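Local coordinates for protein putative isocitrate dehydrogenase, NAD-dependent (Methylococcus capsulatus, PDB 6LKY) that probably catalyses the NAD-dependent oxidative decarboxylation of isocitrate and binds NAD, at residues T5-D10 with R62-G67; S15-A20 with T278-A283; K22-T27 with R298-A303; D34-G39 with P51-D56; T83-L88 with T114-T119. The protein carries 1 engineered substitution. All blocks are in the same frame, centred on the assembly; numbering follows the deposited sequence.

Contact 1: residues T5-D10 with R62-G67; sequences TLIPGD and RICFKG
I7, T5 and F65 bury the most surface where two parallel strands of the large mixed sheet, 5-7 and 63-66, run side by side with their axes 4.7 Å apart at 16°. T5 takes two backbone bonds, its N donating to I63 O and its O accepting from F65 N at 2.8 Å. I7 repeats the pattern: its N donates to F65 O at 2.9 Å, and its O receives G67 N at 2.8 Å. The CD1 methyl of I7 rests on C64 SG at 3.7 Å, while its CB and CG2 meet CG of K66. CG of F65, anti to the backbone N (chi1 -162°), starts the ring off alongside L6, which points the same way and sets CD1 at the ring edge, 3.7 Å from F65 CD2. Beyond the pair, the F65 ring packs on helices 13-26 and 278-290, whereas T5, I7 and C64 face helix 52-61. K66 bends at its last two torsions. A ladder of four amide bonds, three of them at 165° or more, thus fixes the backbone that carries K66, whose NZ is held beside NAD by a salt bridge to E260, a bond to N81 and a bond of 3.0 Å from K66 NZ to G67 O, made from above the carbonyl plane.

Contact 2: residues S15-A20 with T278-A283; sequences SIVDAA and TAMIMA
M280 and A20 meet where helix 15-20 crosses helix 278-283 at -46°, with axes 8.3 Å apart. M280 covers the most surface here and touches three residues of the other helix. Its CB sits 4.1 Å from I16 CG1, and the two side chains cross at about a right angle. One atom further out, M280 CG comes to 3.8 Å from A20 CB and equally near I16 O. The chain then bends at chi2, and SD lies against the CG2 methyl of V17 at 3.9 Å. These helices cover one face of the large mixed sheet in the isocitrate and isopropylmalate dehydrogenase fold, and the ring of F65, from strand 63-66, packs against both A20 and M280 beneath them. The carbonyl of M280 adds a further close approach, its O lying 3.8 Å from A20 CB. Next in sequence, I281 places CG1 anti to its carbonyl carbon (chi1 -71°), which brings that atom to 3.8 Å from A20 CA. With only a methyl on A20 the backbones come close, and A20 CA is 4.6 Å from I281 CA. I281 also touches I300 and V304 of helix 294-310.

Contact 3: residues K22-T27 with R298-A303; sequences KVIEAT and RRIERA
I24, whose CG1 packs against CD1 of I300, has its backbone O gripped twice, by T27 N at 3.0 Å and by the hydroxyl OG1 of T27, which lies in the carbonyl plane. Here the C-terminal part of helix 13-26 meets helix 294-310 in the helical layer beside the large sheet of the isocitrate and isopropylmalate dehydrogenase fold. The short axes of 22-26 and 298-303 cross at 122° and stay 10.2 Å apart, a spacing bridged by side chains. The hydroxyl bond is consistent with the threonine rotation: OG1 stands between the backbone N and the carbonyl carbon (chi1 66°), leaving CG2 anti to the carbonyl carbon and directed at I300. T27 O makes the polar link between the segments, for R299 NH1 donates to it at 3.1 Å, with an N-H...O angle of 171°. The oxygen lies almost in the guanidinium plane, at its edge, and receives the proton on a lone pair in its own carbonyl plane. The R299 chain is bent at chi3, which turns NE off the line of the chain. Its NH2 has a second partner in V337 O of helix 326-337, so T27 O and V337 O each hold one nitrogen of the guanidinium. The apolar half of the contact gathers round I300, which covers more surface than any other residue here. V23 CG1 approaches I300 CG1 at 3.7 Å, and V23 also touches I333 and V334 of helix 326-337. T27 CG2 meets the same atom, I300 CG1, at 3.6 Å, from a direction about a right angle from V23 CG1.

Contact 4: residues D34-G39 with P51-D56; sequences DTQSAG and PDATLD
Segment 34-39 leaves its strand at T35 and runs in extended form past the first turn of helix 52-56, with CA of Q36 and CA of T54 5.4 Å apart. The T54 hydroxyl makes the direct polar link: OG1, set anti to its own carbonyl carbon (chi1 -60°), donates to S37 O at 2.7 Å, tilted 25° from the carbonyl plane. The same carbonyl oxygen, S37 O, is touched by CD of P51 at 3.3 Å, so the proline ring at the N-cap position and the threonine one turn on close round one backbone oxygen. Q36 and T54 run alongside each other with opposite senses, Q36 CB 3.6 Å from T54 OG1, and Q36 bends at chi2 (-72°). A water joins its amide to the rest: it donates to Q36 OE1 at 2.9 Å and to T54 OG1, and accepts from S37 N. The other end of that amide, NE2, donates to D34 OD1 at 3.0 Å from above the carboxylate plane, while D34 OD2 bonds S57 further along the helix. P51 and S37 both pack on helix 39-46. The loop after strand 31-35 thus meets helix 52-61 within a beta-alpha-beta crossover, in which helices 39-46 and 52-61 connect parallel strands 31-35 and 63-66, with strand 2-7 between them.

Contact 5: residues T83-L88 with T114-T119; sequences TLRQAL and TVRENT. Engineered in segment 83-88: L88 (natural residue Phe). With CIT (citric acid), chain E.
Two arginines from the two segments converge on one ligand oxygen: R85 NH1 and R116 NH2 lie only 4.0 Å apart, and both donate to O5 of a bound citrate. R85 NH1 reaches CIT O5 at 3.0 Å, and R116 offers both NH1 and NH2 to the same oxygen, which meets the edge of its guanidinium near the plane; R116 NH1 also bonds N227. R85 NH2 adds a shorter bond, 2.6 Å to CIT O1 at 166°. The R85 chain runs extended from CG to NE, out of helix 83-87, and its NH2 also forms a salt bridge with E260, a residue of the NAD site. The amide of N118 crosses the R85 chain at about a right angle, with ND2 3.3 Å from R85 CG and OD1 over one face of the guanidinium, the two planes 40° apart. N118 is itself held by N251, N93 and L90 O, which position it against R85. A water lies between R85 NH1, from which it accepts weakly, and N118 OD1. Q86 NE2 makes a weak bond to T119 O at 2.9 Å and a hydrogen bond to Y123 O, its stronger partner. T119 is tied back to E117, whose OE2 takes its OG1 on the syn lone pair, and its N as well. Citrate, probably from the crystallisation liquor, also bonds K174 of the second subunit. Carboxylates of the ligand probably offset the repulsion between the two guanidinium groups, consistent with a pocket for a tricarboxylate substrate such as isocitrate.

Contacts 1, 4 and 5 all reach the large mixed sheet, whose neighbouring strands 31-35, 2-7 and 63-66 carry contacts 4 and 1, their centres about 9 Å apart. Contacts 2 and 3 share helix 13-26, with centres about 11 Å apart, and their partner helices 278-290 and 294-310 follow each other in the chain. That shared helix also follows strand 2-7 of contact 1. Along the chain contact 4 is nested within contact 1, contact 5 follows both, and contacts 2 and 3 close long loops over contacts 4 and 5. Contacts 3 and 5 stand farthest apart, at about 27 Å between centres. Early and late parts of the chain thus build one core, and contacts 1 and 5 meet at E260 of the NAD site.

Contact 1: residues T5-D10 with R62-G67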
# COMPACT_ATOMS: atom_id res chain seq x y z
N THR A 5 18.41 12.16 24.05
CA THR A 5 18.89 10.79 23.91
C THR A 5 19.21 10.51 22.45
O THR A 5 18.43 10.88 21.56
CB THR A 5 17.85 9.79 24.44
OG1 THR A 5 17.63 10.02 25.83
CG2 THR A 5 18.33 8.35 24.23
N LEU A 6 20.37 9.90 22.19
CA LEU A 6 20.88 9.70 20.84
C LEU A 6 21.13 8.22 20.61
O LEU A 6 21.91 7.60 21.34
CB LEU A 6 22.16 10.50 20.62
CG LEU A 6 22.85 10.39 19.26
CD1 LEU A 6 21.97 11.02 18.19
CD2 LEU A 6 24.24 11.04 19.27
N ILE A 7 20.50 7.66 19.59
CA ILE A 7 20.61 6.24 19.28
C ILE A 7 21.14 6.10 17.86
O ILE A 7 20.41 6.31 16.89
CB ILE A 7 19.26 5.52 19.44
CG1 ILE A 7 18.72 5.69 20.87
CG2 ILE A 7 19.40 4.07 19.01
CD1 ILE A 7 17.33 5.09 21.10
N PRO A 8 22.41 5.75 17.70
CA PRO A 8 22.98 5.65 16.34
C PRO A 8 22.32 4.59 15.47
O PRO A 8 22.23 4.77 14.25
CB PRO A 8 24.46 5.31 16.61
CG PRO A 8 24.69 5.82 18.03
CD PRO A 8 23.42 5.51 18.74
N GLY A 9 21.91 3.46 16.05
CA GLY A 9 21.15 2.47 15.31
C GLY A 9 22.00 1.48 14.52
O GLY A 9 23.16 1.21 14.84
N ASP A 10 21.39 0.94 13.46
CA ASP A 10 21.89 -0.23 12.75
C ASP A 10 22.18 0.10 11.29
O ASP A 10 21.61 1.03 10.72
CB ASP A 10 20.88 -1.38 12.84
CG ASP A 10 20.68 -1.87 14.26
OD1 ASP A 10 21.67 -1.84 15.03
OD2 ASP A 10 19.55 -2.28 14.61
N ARG A 62 12.98 13.04 27.58
CA ARG A 62 11.71 13.26 26.89
C ARG A 62 11.91 13.49 25.39
O ARG A 62 10.91 13.62 24.68
CB ARG A 62 10.88 14.43 27.45
CG ARG A 62 10.54 14.38 28.94
CD ARG A 62 10.28 12.96 29.48
NE ARG A 62 8.99 12.38 29.10
CZ ARG A 62 8.50 11.24 29.61
NH1 ARG A 62 9.18 10.58 30.53
NH2 ARG A 62 7.33 10.77 29.21
N ILE A 63 13.14 13.57 24.90
CA ILE A 63 13.42 13.78 23.48
C ILE A 63 14.48 12.78 23.04
O ILE A 63 15.47 12.55 23.74
CB ILE A 63 13.90 15.22 23.19
CG1 ILE A 63 12.95 16.25 23.81
CG2 ILE A 63 14.01 15.45 21.69
CD1 ILE A 63 11.59 16.30 23.14
N CYS A 64 14.27 12.18 21.87
CA CYS A 64 15.15 11.14 21.37
C CYS A 64 15.34 11.30 19.87
O CYS A 64 14.40 11.62 19.14
CB CYS A 64 14.60 9.74 21.70
SG CYS A 64 15.64 8.37 21.15
N PHE A 65 16.58 11.14 19.44
CA PHE A 65 17.00 11.17 18.04
C PHE A 65 17.50 9.77 17.71
O PHE A 65 18.50 9.32 18.29
CB PHE A 65 18.08 12.23 17.86
CG PHE A 65 18.29 12.66 16.44
CD1 PHE A 65 17.21 12.99 15.64
CD2 PHE A 65 19.57 12.78 15.94
CE1 PHE A 65 17.42 13.42 14.33
CE2 PHE A 65 19.78 13.19 14.63
CZ PHE A 65 18.72 13.51 13.83
N LYS A 66 16.81 9.06 16.82
CA LYS A 66 16.98 7.62 16.68
C LYS A 66 17.27 7.24 15.24
O LYS A 66 16.47 7.51 14.34
CB LYS A 66 15.74 6.87 17.19
CG LYS A 66 15.93 5.35 17.23
CD LYS A 66 14.59 4.59 17.24
CE LYS A 66 13.72 4.93 16.05
NZ LYS A 66 14.21 4.40 14.74
N GLY A 67 18.43 6.63 15.00
CA GLY A 67 18.72 6.04 13.72
C GLY A 67 17.87 4.80 13.49
O GLY A 67 17.18 4.33 14.40

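Contact 2: residues S15-A20 with T278-A283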
# COMPACT_ATOMS: atom_id res chain seq x y z
N SER A 15 26.31 6.26 10.29
CA SER A 15 26.83 7.28 9.39
C SER A 15 25.84 8.43 9.25
O SER A 15 26.20 9.60 9.49
CB SER A 15 27.18 6.68 8.03
OG SER A 15 26.05 6.12 7.37
N ILE A 16 24.59 8.13 8.90
CA ILE A 16 23.63 9.20 8.66
C ILE A 16 23.35 9.98 9.94
O ILE A 16 23.26 11.21 9.93
CB ILE A 16 22.35 8.64 8.02
CG1 ILE A 16 21.60 7.72 9.00
CG2 ILE A 16 22.70 7.91 6.73
CD1 ILE A 16 20.30 7.19 8.46
N VAL A 17 23.28 9.29 11.08
CA VAL A 17 23.08 10.00 12.35
C VAL A 17 24.28 10.90 12.60
O VAL A 17 24.13 12.07 13.00
CB VAL A 17 22.86 8.99 13.50
CG1 VAL A 17 23.01 9.67 14.86
CG2 VAL A 17 21.49 8.30 13.38
N ASP A 18 25.48 10.40 12.29
CA ASP A 18 26.66 11.24 12.41
C ASP A 18 26.47 12.50 11.57
O ASP A 18 26.54 13.62 12.09
CB ASP A 18 27.91 10.47 11.99
CG ASP A 18 29.19 11.22 12.30
OD1 ASP A 18 29.49 11.43 13.49
OD2 ASP A 18 29.88 11.62 11.34
N ALA A 19 26.10 12.31 10.30
CA ALA A 19 25.85 13.45 9.43
C ALA A 19 24.87 14.41 10.07
O ALA A 19 25.14 15.61 10.21
CB ALA A 19 25.35 12.97 8.06
N ALA A 20 23.75 13.87 10.58
CA ALA A 20 22.72 14.76 11.08
C ALA A 20 23.23 15.55 12.27
O ALA A 20 23.02 16.77 12.35
CB ALA A 20 21.46 13.98 11.44
N THR A 278 19.79 12.79 3.94
CA THR A 278 18.74 13.81 3.96
C THR A 278 17.64 13.48 4.95
O THR A 278 17.21 14.34 5.72
CB THR A 278 18.16 13.96 2.56
OG1 THR A 278 19.21 14.28 1.64
CG2 THR A 278 17.07 15.03 2.53
N ALA A 279 17.16 12.23 4.93
CA ALA A 279 16.05 11.86 5.82
C ALA A 279 16.42 12.08 7.28
O ALA A 279 15.65 12.67 8.04
CB ALA A 279 15.66 10.40 5.58
N MET A 280 17.62 11.64 7.68
CA MET A 280 18.04 11.84 9.07
C MET A 280 18.20 13.33 9.39
O MET A 280 17.83 13.78 10.48
CB MET A 280 19.34 11.10 9.34
CG MET A 280 19.55 10.80 10.81
SD MET A 280 18.40 9.52 11.38
CE MET A 280 17.73 10.28 12.87
N ILE A 281 18.72 14.10 8.43
CA ILE A 281 18.88 15.53 8.65
C ILE A 281 17.53 16.22 8.80
O ILE A 281 17.34 17.06 9.68
CB ILE A 281 19.75 16.12 7.51
CG1 ILE A 281 21.19 15.63 7.67
CG2 ILE A 281 19.74 17.62 7.53
CD1 ILE A 281 21.97 15.50 6.37
N MET A 282 16.54 15.83 7.98
CA MET A 282 15.18 16.37 8.10
C MET A 282 14.53 15.96 9.41
O MET A 282 13.78 16.73 10.01
CB MET A 282 14.31 15.93 6.92
CG MET A 282 14.68 16.51 5.55
SD MET A 282 14.67 18.34 5.51
CE MET A 282 12.89 18.63 5.55
N ALA A 283 14.82 14.74 9.88
CA ALA A 283 14.36 14.35 11.21
C ALA A 283 14.93 15.29 12.26
O ALA A 283 14.23 15.71 13.19
CB ALA A 283 14.75 12.90 11.52

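Contact 3: residues K22-T27 with R298-A303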
# COMPACT_ATOMS: atom_id res chain seq x y z
N LYS A 22 26.20 16.60 12.89
CA LYS A 22 27.05 17.70 12.44
C LYS A 22 26.19 18.86 11.97
O LYS A 22 26.38 20.01 12.40
CB LYS A 22 27.99 17.23 11.34
CG LYS A 22 29.14 16.33 11.83
CD LYS A 22 30.19 16.15 10.74
CE LYS A 22 30.72 14.72 10.66
NZ LYS A 22 31.60 14.34 11.80
N VAL A 23 25.16 18.56 11.18
CA VAL A 23 24.31 19.61 10.64
C VAL A 23 23.61 20.34 11.78
O VAL A 23 23.57 21.58 11.80
CB VAL A 23 23.30 19.03 9.64
CG1 VAL A 23 22.17 20.00 9.37
CG2 VAL A 23 24.02 18.65 8.34
N ILE A 24 23.12 19.60 12.77
CA ILE A 24 22.46 20.25 13.89
C ILE A 24 23.45 21.19 14.58
O ILE A 24 23.14 22.36 14.84
CB ILE A 24 21.86 19.21 14.85
CG1 ILE A 24 20.63 18.54 14.22
CG2 ILE A 24 21.50 19.86 16.19
CD1 ILE A 24 20.22 17.24 14.90
N GLU A 25 24.67 20.71 14.82
CA GLU A 25 25.61 21.55 15.54
C GLU A 25 26.02 22.74 14.69
O GLU A 25 26.31 23.81 15.24
CB GLU A 25 26.81 20.72 16.00
CG GLU A 25 26.54 20.05 17.35
CD GLU A 25 27.45 18.87 17.64
OE1 GLU A 25 28.31 18.56 16.79
OE2 GLU A 25 27.29 18.24 18.71
N ALA A 26 25.98 22.60 13.36
CA ALA A 26 26.32 23.74 12.52
C ALA A 26 25.34 24.90 12.70
O ALA A 26 25.71 26.04 12.40
CB ALA A 26 26.38 23.32 11.05
N THR A 27 24.13 24.64 13.19
CA THR A 27 23.16 25.72 13.37
C THR A 27 23.44 26.56 14.60
O THR A 27 22.85 27.64 14.73
CB THR A 27 21.73 25.16 13.49
OG1 THR A 27 21.64 24.41 14.71
CG2 THR A 27 21.38 24.28 12.31
N ARG A 298 14.40 25.67 10.13
CA ARG A 298 14.17 26.21 8.79
C ARG A 298 15.48 26.37 8.03
O ARG A 298 15.53 26.16 6.81
CB ARG A 298 13.43 27.55 8.89
CG ARG A 298 11.95 27.41 9.22
CD ARG A 298 11.22 28.74 9.14
NE ARG A 298 11.51 29.61 10.28
CZ ARG A 298 10.72 29.75 11.34
NH1 ARG A 298 9.58 29.08 11.42
NH2 ARG A 298 11.08 30.56 12.33
N ARG A 299 16.56 26.74 8.73
CA ARG A 299 17.87 26.86 8.10
C ARG A 299 18.39 25.50 7.63
O ARG A 299 18.94 25.39 6.53
CB ARG A 299 18.86 27.53 9.06
CG ARG A 299 18.57 29.02 9.25
CD ARG A 299 19.34 29.62 10.43
NE ARG A 299 20.78 29.46 10.26
CZ ARG A 299 21.60 29.07 11.22
NH1 ARG A 299 21.13 28.83 12.43
NH2 ARG A 299 22.90 28.93 10.98
N ILE A 300 18.21 24.47 8.45
CA ILE A 300 18.56 23.12 8.02
C ILE A 300 17.79 22.76 6.75
O ILE A 300 18.37 22.26 5.76
CB ILE A 300 18.29 22.10 9.14
CG1 ILE A 300 19.30 22.23 10.27
CG2 ILE A 300 18.33 20.66 8.60
CD1 ILE A 300 19.00 21.35 11.46
N GLU A 301 16.48 23.01 6.75
CA GLU A 301 15.67 22.60 5.60
C GLU A 301 16.07 23.36 4.34
O GLU A 301 16.17 22.77 3.25
CB GLU A 301 14.18 22.79 5.91
CG GLU A 301 13.27 22.39 4.76
CD GLU A 301 11.81 22.29 5.17
OE1 GLU A 301 11.51 22.52 6.37
OE2 GLU A 301 10.98 21.97 4.30
N ARG A 302 16.29 24.68 4.47
CA ARG A 302 16.75 25.49 3.35
C ARG A 302 18.08 24.97 2.80
O ARG A 302 18.26 24.88 1.58
CB ARG A 302 16.88 26.95 3.79
CG ARG A 302 17.12 27.94 2.66
CD ARG A 302 17.07 29.39 3.13
NE ARG A 302 16.12 29.61 4.22
CZ ARG A 302 16.44 30.16 5.39
NH1 ARG A 302 17.69 30.55 5.63
NH2 ARG A 302 15.51 30.33 6.33
N ALA A 303 19.02 24.64 3.69
CA ALA A 303 20.32 24.14 3.25
C ALA A 303 20.18 22.82 2.49
O ALA A 303 20.83 22.62 1.45
CB ALA A 303 21.24 23.98 4.46

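Contact 4: residues D34-G39 with P51-D56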
# COMPACT_ATOMS: atom_id res chain seq x y z
N ASP A 34 22.98 12.41 24.78
CA ASP A 34 23.01 11.28 25.71
C ASP A 34 22.97 10.00 24.87
O ASP A 34 21.90 9.49 24.54
CB ASP A 34 21.85 11.38 26.68
CG ASP A 34 21.89 10.33 27.76
OD1 ASP A 34 22.80 9.47 27.73
OD2 ASP A 34 21.01 10.38 28.65
N THR A 35 24.15 9.50 24.52
CA THR A 35 24.25 8.38 23.59
C THR A 35 23.85 7.07 24.25
O THR A 35 24.37 6.71 25.31
CB THR A 35 25.67 8.28 23.04
OG1 THR A 35 25.95 9.45 22.26
CG2 THR A 35 25.82 7.05 22.14
N GLN A 36 22.92 6.36 23.62
CA GLN A 36 22.40 5.08 24.11
C GLN A 36 22.31 4.11 22.94
O GLN A 36 22.32 4.50 21.78
CB GLN A 36 21.02 5.26 24.75
CG GLN A 36 20.99 6.24 25.88
CD GLN A 36 21.68 5.71 27.11
OE1 GLN A 36 21.93 4.51 27.23
NE2 GLN A 36 21.98 6.61 28.05
N SER A 37 22.19 2.82 23.26
CA SER A 37 22.21 1.76 22.27
C SER A 37 20.86 1.06 22.17
O SER A 37 20.18 0.85 23.19
CB SER A 37 23.30 0.74 22.62
OG SER A 37 23.35 -0.33 21.71
N ALA A 38 20.48 0.64 20.96
CA ALA A 38 19.22 -0.07 20.75
C ALA A 38 19.33 -0.90 19.48
O ALA A 38 20.21 -0.67 18.64
CB ALA A 38 18.03 0.90 20.66
N GLY A 39 18.40 -1.85 19.33
CA GLY A 39 18.34 -2.65 18.12
C GLY A 39 19.46 -3.69 18.08
O GLY A 39 19.96 -4.14 19.11
N PRO A 51 18.23 -2.12 26.06
CA PRO A 51 18.70 -2.00 27.45
C PRO A 51 17.79 -1.07 28.23
O PRO A 51 17.28 -0.08 27.70
CB PRO A 51 20.12 -1.43 27.31
CG PRO A 51 20.53 -1.69 25.90
CD PRO A 51 19.26 -1.75 25.08
N ASP A 52 17.56 -1.42 29.50
CA ASP A 52 16.76 -0.59 30.39
C ASP A 52 17.28 0.84 30.43
O ASP A 52 16.49 1.79 30.49
CB ASP A 52 16.74 -1.17 31.80
CG ASP A 52 15.74 -2.29 31.97
OD1 ASP A 52 14.71 -2.29 31.25
OD2 ASP A 52 15.98 -3.18 32.82
N ALA A 53 18.60 1.01 30.42
CA ALA A 53 19.19 2.35 30.51
C ALA A 53 18.76 3.23 29.34
O ALA A 53 18.58 4.44 29.51
CB ALA A 53 20.71 2.25 30.58
N THR A 54 18.57 2.65 28.14
CA THR A 54 18.10 3.42 26.99
C THR A 54 16.71 3.99 27.24
O THR A 54 16.44 5.18 27.02
CB THR A 54 18.11 2.53 25.75
OG1 THR A 54 19.45 2.08 25.52
CG2 THR A 54 17.62 3.30 24.50
N LEU A 55 15.80 3.13 27.72
CA LEU A 55 14.44 3.58 28.03
C LEU A 55 14.45 4.60 29.16
O LEU A 55 13.76 5.63 29.08
CB LEU A 55 13.58 2.37 28.40
CG LEU A 55 12.36 2.05 27.54
CD1 LEU A 55 11.59 0.92 28.20
CD2 LEU A 55 11.49 3.29 27.36
N ASP A 56 15.21 4.33 30.22
CA ASP A 56 15.33 5.29 31.32
C ASP A 56 15.82 6.64 30.82
O ASP A 56 15.30 7.69 31.22
CB ASP A 56 16.29 4.74 32.39
CG ASP A 56 15.79 3.46 33.04
OD1 ASP A 56 14.58 3.16 32.90
OD2 ASP A 56 16.60 2.75 33.68
O HOH W 1 22.47 1.78 26.35

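Contact 5: residues T83-L88 with T114-T119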
# COMPACT_ATOMS: atom_id res chain seq x y z
N THR A 83 8.26 -1.05 20.12
CA THR A 83 8.33 -1.07 21.58
C THR A 83 8.55 0.33 22.15
O THR A 83 7.91 0.71 23.12
CB THR A 83 9.43 -2.01 22.05
OG1 THR A 83 9.11 -3.36 21.68
CG2 THR A 83 9.59 -1.94 23.56
N LEU A 84 9.47 1.09 21.55
CA LEU A 84 9.70 2.47 22.00
C LEU A 84 8.43 3.30 21.86
O LEU A 84 8.01 3.97 22.81
CB LEU A 84 10.85 3.09 21.19
CG LEU A 84 12.25 3.31 21.78
CD1 LEU A 84 12.45 2.71 23.16
CD2 LEU A 84 13.29 2.79 20.82
N ARG A 85 7.80 3.27 20.67
CA ARG A 85 6.57 4.04 20.45
C ARG A 85 5.51 3.72 21.50
O ARG A 85 4.85 4.62 22.02
CB ARG A 85 6.01 3.77 19.05
CG ARG A 85 6.86 4.27 17.92
CD ARG A 85 6.55 3.54 16.62
NE ARG A 85 7.39 4.07 15.54
CZ ARG A 85 7.59 3.46 14.38
NH1 ARG A 85 7.00 2.30 14.12
NH2 ARG A 85 8.38 4.02 13.47
N GLN A 86 5.36 2.44 21.82
CA GLN A 86 4.31 2.03 22.76
C GLN A 86 4.68 2.31 24.21
O GLN A 86 3.83 2.76 24.99
CB GLN A 86 3.98 0.56 22.56
CG GLN A 86 3.35 0.30 21.20
CD GLN A 86 3.15 -1.18 20.91
OE1 GLN A 86 3.75 -2.04 21.55
NE2 GLN A 86 2.30 -1.48 19.94
N ALA A 87 5.93 2.03 24.59
CA ALA A 87 6.38 2.26 25.97
C ALA A 87 6.36 3.74 26.33
O ALA A 87 6.11 4.10 27.48
CB ALA A 87 7.79 1.69 26.16
N LEU A 88 6.58 4.62 25.35
CA LEU A 88 6.57 6.05 25.58
C LEU A 88 5.25 6.71 25.18
O LEU A 88 5.15 7.93 25.23
CB LEU A 88 7.72 6.71 24.83
CG LEU A 88 9.09 6.21 25.28
CD1 LEU A 88 10.14 6.50 24.20
CD2 LEU A 88 9.43 6.86 26.59
N THR A 114 1.24 12.55 6.36
CA THR A 114 0.58 11.36 6.89
C THR A 114 0.62 11.38 8.41
O THR A 114 1.68 11.58 9.01
CB THR A 114 1.23 10.07 6.36
OG1 THR A 114 1.09 10.01 4.94
CG2 THR A 114 0.56 8.84 6.95
N VAL A 115 -0.54 11.21 9.03
CA VAL A 115 -0.69 11.07 10.47
C VAL A 115 -1.12 9.63 10.73
O VAL A 115 -2.29 9.27 10.51
CB VAL A 115 -1.68 12.10 11.03
CG1 VAL A 115 -1.87 11.93 12.53
CG2 VAL A 115 -1.20 13.52 10.70
N ARG A 116 -0.18 8.82 11.21
CA ARG A 116 -0.36 7.39 11.39
C ARG A 116 -0.50 7.08 12.88
O ARG A 116 0.36 7.48 13.68
CB ARG A 116 0.81 6.59 10.78
CG ARG A 116 1.43 5.55 11.72
CD ARG A 116 1.92 4.28 11.08
NE ARG A 116 3.34 4.31 10.81
CZ ARG A 116 4.20 3.30 10.96
NH1 ARG A 116 3.82 2.12 11.44
NH2 ARG A 116 5.47 3.49 10.66
N GLU A 117 -1.59 6.42 13.23
CA GLU A 117 -1.72 5.84 14.56
C GLU A 117 -0.55 4.91 14.82
O GLU A 117 -0.20 4.07 13.99
CB GLU A 117 -3.05 5.08 14.68
CG GLU A 117 -3.52 4.89 16.13
CD GLU A 117 -2.64 3.92 16.92
OE1 GLU A 117 -2.29 2.85 16.37
OE2 GLU A 117 -2.29 4.24 18.08
N ASN A 118 0.07 5.06 15.99
CA ASN A 118 1.41 4.58 16.19
C ASN A 118 1.51 3.50 17.26
O ASN A 118 2.62 3.00 17.49
CB ASN A 118 2.32 5.76 16.58
CG ASN A 118 3.71 5.68 15.99
OD1 ASN A 118 3.94 5.01 14.98
ND2 ASN A 118 4.65 6.40 16.60
N THR A 119 0.41 3.12 17.91
CA THR A 119 0.49 2.25 19.06
C THR A 119 -0.33 0.97 18.98
O THR A 119 -0.09 0.07 19.79
CB THR A 119 0.08 2.99 20.35
OG1 THR A 119 -1.28 3.43 20.24
CG2 THR A 119 0.98 4.19 20.61
C1 CIT E . 8.82 2.03 10.52
O1 CIT E . 8.97 3.15 11.05
O2 CIT E . 8.29 1.97 9.39
C2 CIT E . 9.27 0.79 11.26
C3 CIT E . 8.47 -0.44 10.85
O7 CIT E . 8.85 -0.82 9.51
C4 CIT E . 8.68 -1.61 11.79
C5 CIT E . 10.14 -1.93 11.97
O3 CIT E . 10.62 -1.92 13.12
O4 CIT E . 10.86 -2.23 10.99
C6 CIT E . 6.99 -0.15 10.87
O5 CIT E . 6.57 0.77 11.61
O6 CIT E . 6.20 -0.82 10.15
O HOH W 2 4.15 1.98 14.89